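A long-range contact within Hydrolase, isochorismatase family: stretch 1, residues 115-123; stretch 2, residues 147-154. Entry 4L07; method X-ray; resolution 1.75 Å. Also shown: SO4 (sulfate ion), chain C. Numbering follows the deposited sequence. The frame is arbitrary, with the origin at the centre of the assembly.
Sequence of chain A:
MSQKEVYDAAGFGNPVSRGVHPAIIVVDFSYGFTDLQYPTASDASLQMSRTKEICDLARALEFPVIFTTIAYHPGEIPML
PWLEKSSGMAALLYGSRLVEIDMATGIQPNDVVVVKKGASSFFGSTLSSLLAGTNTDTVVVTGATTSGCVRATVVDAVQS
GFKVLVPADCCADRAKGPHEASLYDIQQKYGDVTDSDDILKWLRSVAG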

# COMPACT_ATOMS: atom_id res chain seq x y z
N VAL A 115 -14.06 2.60 6.14
CA VAL A 115 -13.51 3.40 7.23
C VAL A 115 -12.02 3.57 7.00
O VAL A 115 -11.31 2.61 6.68
CB VAL A 115 -13.77 2.77 8.62
CG1 VAL A 115 -13.15 3.61 9.73
CG2 VAL A 115 -15.27 2.62 8.86
N LYS A 116 -11.55 4.81 7.12
CA LYS A 116 -10.13 5.13 6.93
C LYS A 116 -9.61 6.00 8.07
O LYS A 116 -10.39 6.57 8.84
CB LYS A 116 -9.92 5.82 5.58
CG LYS A 116 -10.54 7.21 5.50
CD LYS A 116 -10.41 7.80 4.12
CE LYS A 116 -11.28 9.03 3.94
NZ LYS A 116 -10.66 10.26 4.50
N LYS A 117 -8.28 6.12 8.17
CA LYS A 117 -7.65 6.83 9.28
C LYS A 117 -6.91 8.10 8.86
O LYS A 117 -6.50 8.89 9.71
CB LYS A 117 -6.68 5.91 10.02
CG LYS A 117 -7.24 4.54 10.36
CD LYS A 117 -8.28 4.56 11.46
CE LYS A 117 -8.99 3.21 11.51
NZ LYS A 117 -9.98 3.15 12.62
N GLY A 118 -6.75 8.30 7.55
CA GLY A 118 -6.07 9.48 7.01
C GLY A 118 -6.94 10.28 6.04
O GLY A 118 -8.17 10.18 6.07
N ALA A 119 -6.28 11.07 5.18
CA ALA A 119 -6.97 11.90 4.19
C ALA A 119 -7.46 11.10 2.97
O ALA A 119 -8.64 11.14 2.62
CB ALA A 119 -6.07 13.06 3.75
N SER A 120 -6.56 10.35 2.33
CA SER A 120 -6.92 9.62 1.12
C SER A 120 -7.83 8.43 1.40
O SER A 120 -7.59 7.65 2.32
CB SER A 120 -5.67 9.09 0.42
OG SER A 120 -6.05 8.20 -0.62
N SER A 121 -8.85 8.27 0.57
CA SER A 121 -9.79 7.16 0.70
C SER A 121 -9.13 5.82 0.38
O SER A 121 -9.67 4.77 0.71
CB SER A 121 -11.00 7.38 -0.19
OG SER A 121 -11.71 8.52 0.26
N PHE A 122 -7.97 5.87 -0.27
CA PHE A 122 -7.23 4.66 -0.67
C PHE A 122 -6.18 4.25 0.34
O PHE A 122 -5.78 3.08 0.38
CB PHE A 122 -6.54 4.87 -2.02
CG PHE A 122 -7.48 4.97 -3.19
CD1 PHE A 122 -8.08 6.19 -3.51
CD2 PHE A 122 -7.75 3.86 -3.98
CE1 PHE A 122 -8.94 6.29 -4.59
CE2 PHE A 122 -8.61 3.95 -5.07
CZ PHE A 122 -9.21 5.17 -5.37
N PHE A 123 -5.72 5.19 1.14
CA PHE A 123 -4.61 4.91 2.04
C PHE A 123 -5.01 4.06 3.24
O PHE A 123 -5.83 4.47 4.06
CB PHE A 123 -3.87 6.18 2.51
CG PHE A 123 -2.61 5.87 3.25
CD1 PHE A 123 -1.38 5.88 2.59
CD2 PHE A 123 -2.65 5.47 4.59
CE1 PHE A 123 -0.22 5.55 3.27
CE2 PHE A 123 -1.48 5.12 5.27
CZ PHE A 123 -0.27 5.18 4.60
N SER A 147 -9.83 20.51 -0.53
CA SER A 147 -8.39 20.64 -0.35
C SER A 147 -7.76 19.53 0.48
O SER A 147 -6.55 19.36 0.46
CB SER A 147 -8.02 22.01 0.24
OG SER A 147 -8.68 22.25 1.48
N GLY A 148 -8.59 18.77 1.21
CA GLY A 148 -8.09 17.73 2.11
C GLY A 148 -8.33 16.34 1.57
O GLY A 148 -7.63 15.87 0.67
N CYS A 149 -9.35 15.68 2.13
CA CYS A 149 -9.67 14.30 1.78
C CYS A 149 -10.01 14.08 0.30
O CYS A 149 -9.63 13.06 -0.28
CB CYS A 149 -10.80 13.78 2.67
N VAL A 150 -10.70 15.03 -0.33
CA VAL A 150 -11.07 14.90 -1.74
C VAL A 150 -9.83 14.91 -2.63
O VAL A 150 -9.62 13.96 -3.40
CB VAL A 150 -12.06 15.99 -2.20
CG1 VAL A 150 -12.30 15.91 -3.72
CG2 VAL A 150 -13.39 15.83 -1.47
N ARG A 151 -9.00 15.94 -2.50
CA ARG A 151 -7.78 16.04 -3.31
C ARG A 151 -6.88 14.83 -3.09
O ARG A 151 -6.32 14.29 -4.05
CB ARG A 151 -7.00 17.32 -3.01
CG ARG A 151 -5.79 17.50 -3.92
CD ARG A 151 -4.59 17.97 -3.12
NE ARG A 151 -3.35 18.04 -3.91
CZ ARG A 151 -2.96 19.12 -4.57
NH1 ARG A 151 -1.83 19.12 -5.27
NH2 ARG A 151 -3.71 20.21 -4.53
N ALA A 152 -6.73 14.41 -1.84
CA ALA A 152 -5.90 13.24 -1.51
C ALA A 152 -6.42 11.97 -2.18
O ALA A 152 -5.64 11.13 -2.68
CB ALA A 152 -5.80 13.06 -0.00
N THR A 153 -7.74 11.82 -2.20
CA THR A 153 -8.41 10.66 -2.81
C THR A 153 -8.21 10.68 -4.32
O THR A 153 -7.98 9.63 -4.94
CB THR A 153 -9.91 10.65 -2.45
OG1 THR A 153 -10.04 10.48 -1.03
CG2 THR A 153 -10.67 9.53 -3.16
N VAL A 154 -8.28 11.87 -4.90
CA VAL A 154 -8.12 12.06 -6.34
C VAL A 154 -6.71 11.68 -6.78
O VAL A 154 -6.55 10.92 -7.74
CB VAL A 154 -8.47 13.50 -6.77
CG1 VAL A 154 -7.94 13.82 -8.17
CG2 VAL A 154 -9.98 13.68 -6.72
S SO4 C . -10.35 17.31 5.52
O1 SO4 C . -11.31 18.20 6.24
O2 SO4 C . -10.77 17.11 4.13
O3 SO4 C . -9.01 17.94 5.52
O4 SO4 C . -10.25 15.99 6.21

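What polar contact ties the loop to the helix? The answer centres on the hydroxyl of Thr153. Its OG1 accepts a hydrogen bond from the backbone N of Ser121 at 3.0 Å, with a favourable angle of 151°, and gives its own proton to Cys149 O one helical turn back, OG1 to O 2.7 Å. Thr153 OG1 also lies 2.9 Å from Ser121 OG. With chi1 in the m rotamer, Thr153 turns its hydroxyl back along the helix, where it serves both its own backbone and the loop.

Where do the two backbones come closest? Ala119 and Cys149 have CA atoms 4.3 Å apart, as do Ser120 and Thr153, so the loop advances by one residue while the helix advances by a full turn. Ala119 O meets Cys149 CA in a CA-H...O contact of 3.4 Å, whose angle of 127° at the hydrogen is well short of linear.

Which contacts are apolar? Ala119 CB packs against Ala152 CB at 3.8 Å, and Ser120 CB lies 4.0 Å from Ala152 CB. Farther along, the CA-to-CB bond of Phe122 points sideways to the helix, but the end of the side chain comes nearer: Phe122 CE1 reaches 3.9 Å from Thr153 CG2. The same CE1 of Phe122 also lies 3.5 Å from the carbonyl Thr153 O, a contact that is not apolar.

What holds the loop in shape beside the helix? Lys116 extends its side chain, bending only at the last torsion, so that NZ donates to Gly118 O and to Ala119 O, each at 2.9 Å, while Ser120 OG accepts from Phe122 N at 3.0 Å. Lys116 NZ also stands 4.0 Å from Cys149 CB; the SG of Cys149 is not modelled. Cys149 N, meanwhile, donates to sulfate O2 at 2.8 Å in a nearly straight bond.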